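Local coordinates for GP23.1 (Bacillus phage spp1, PDB 2XF7), which is a small helical protein of a bacteriophage, assembling into a hexamer and thought to act as a chaperone, at residues V26-N29 with T34-E37. Residues are numbered along the deposited sequence; the frame is centred on the assembly and turned at random.
Sequences VAVN and TQEE
V28, near the end of helix 21-30, presses its two methyl groups against the N-terminal end of helix 35-42, at Q35 and at the N-cap T34, which forms a capping box with E37. The contact brackets the short connection between two consecutive helices, in which four residues separate the two segments and the CA atoms of V28 and T34 come within 5.4 Å. No hydrogen bond joins the segments, and the close-packed part is small and rests on this one valine. V28 CG2 lies 3.6 Å from T34 O, meeting the backbone of the N-cap residue, while the T34 CB leaves its CA pointing away from residues 26-29. V28 CG1, anti to the backbone N of its own residue (chi1 171°), reaches the start of the helix and stands 3.9 Å from Q35 N. L33, in the connection, also packs on V28. Toward solvent the contact thins out at the exposed Q35, whose side chain meets V28 through OE1, 3.7 Å from V28 CG1. A bend at chi2 folds the Q35 chain back to that methyl, and NE2 is held by D39 one turn further along the helix. A27 is buried, packing on F10 of helix 7-15 and on Y44 of the second subunit, whereas V28 is partly exposed. The cap itself is reciprocal. E37 N donates to T34 OG1 at 3.0 Å, and E37 OE1, which also bonds S4 OG, accepts from T34 N at 2.8 Å through a nearly straight bond (168°) on the anti side of the carboxylate, 17° out of its plane.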
loop_
_atom_site.group_PDB
_atom_site.type_symbol
_atom_site.label_atom_id
_atom_site.label_comp_id
_atom_site.label_asym_id
_atom_site.label_seq_id
_atom_site.Cartn_x
_atom_site.Cartn_y
_atom_site.Cartn_z
ATOM N N VAL B 26 -0.006 -18.768 -14.983
ATOM C CA VAL B 26 0.609 -17.734 -15.813
ATOM C C VAL B 26 1.741 -17.061 -14.972
ATOM O O VAL B 26 2.834 -16.837 -15.483
ATOM C CB VAL B 26 -0.476 -16.702 -16.244
ATOM C CG1 VAL B 26 0.174 -15.439 -16.854
ATOM C CG2 VAL B 26 -1.489 -17.316 -17.234
ATOM N N ALA B 27 1.468 -16.757 -13.706
ATOM C CA ALA B 27 2.441 -16.086 -12.829
ATOM C C ALA B 27 3.690 -16.971 -12.621
ATOM O O ALA B 27 4.819 -16.476 -12.684
ATOM C CB ALA B 27 1.811 -15.748 -11.483
ATOM N N VAL B 28 3.498 -18.290 -12.426
ATOM C CA VAL B 28 4.656 -19.189 -12.265
ATOM C C VAL B 28 5.458 -19.215 -13.563
ATOM O O VAL B 28 6.688 -19.127 -13.529
ATOM C CB VAL B 28 4.183 -20.623 -11.865
ATOM C CG1 VAL B 28 5.350 -21.612 -11.905
ATOM C CG2 VAL B 28 3.605 -20.593 -10.452
ATOM N N ASN B 29 4.758 -19.352 -14.719
ATOM C CA ASN B 29 5.445 -19.413 -16.023
ATOM C C ASN B 29 6.240 -18.147 -16.275
ATOM O O ASN B 29 7.367 -18.223 -16.773
ATOM C CB ASN B 29 4.394 -19.601 -17.119
ATOM C CG ASN B 29 3.915 -21.043 -17.206
ATOM O OD1 ASN B 29 2.884 -21.373 -17.814
ATOM N ND2 ASN B 29 4.666 -21.963 -16.596
ATOM N N THR B 34 6.922 -18.668 -7.564
ATOM C CA THR B 34 7.507 -20.018 -7.802
ATOM C C THR B 34 6.332 -21.024 -7.760
ATOM O O THR B 34 5.232 -20.743 -7.214
ATOM C CB THR B 34 8.526 -20.393 -6.693
ATOM O OG1 THR B 34 7.824 -20.488 -5.448
ATOM C CG2 THR B 34 9.649 -19.352 -6.592
ATOM N N GLN B 35 6.600 -22.253 -8.256
ATOM C CA GLN B 35 5.554 -23.274 -8.178
ATOM C C GLN B 35 5.174 -23.540 -6.697
ATOM O O GLN B 35 3.988 -23.722 -6.380
ATOM C CB GLN B 35 6.061 -24.587 -8.813
ATOM C CG GLN B 35 4.945 -25.623 -8.827
ATOM C CD GLN B 35 3.747 -25.170 -9.649
ATOM O OE1 GLN B 35 3.864 -24.810 -10.836
ATOM N NE2 GLN B 35 2.572 -25.142 -9.035
ATOM N N GLU B 36 6.173 -23.595 -5.803
ATOM C CA GLU B 36 5.936 -23.834 -4.370
ATOM C C GLU B 36 5.015 -22.729 -3.804
ATOM O O GLU B 36 4.076 -23.035 -3.041
ATOM C CB GLU B 36 7.255 -23.810 -3.603
ATOM C CG GLU B 36 6.908 -23.922 -2.108
ATOM C CD GLU B 36 8.097 -24.325 -1.294
ATOM O OE1 GLU B 36 8.624 -25.428 -1.602
ATOM O OE2 GLU B 36 8.504 -23.542 -0.389
ATOM N N GLU B 37 5.265 -21.470 -4.204
ATOM C CA GLU B 37 4.396 -20.381 -3.738
ATOM C C GLU B 37 2.954 -20.574 -4.267
ATOM O O GLU B 37 1.993 -20.363 -3.511
ATOM C CB GLU B 37 4.938 -19.022 -4.204
ATOM C CG GLU B 37 6.136 -18.625 -3.343
ATOM C CD GLU B 37 6.839 -17.388 -3.884
ATOM O OE1 GLU B 37 6.851 -17.214 -5.125
ATOM O OE2 GLU B 37 7.298 -16.545 -3.078
#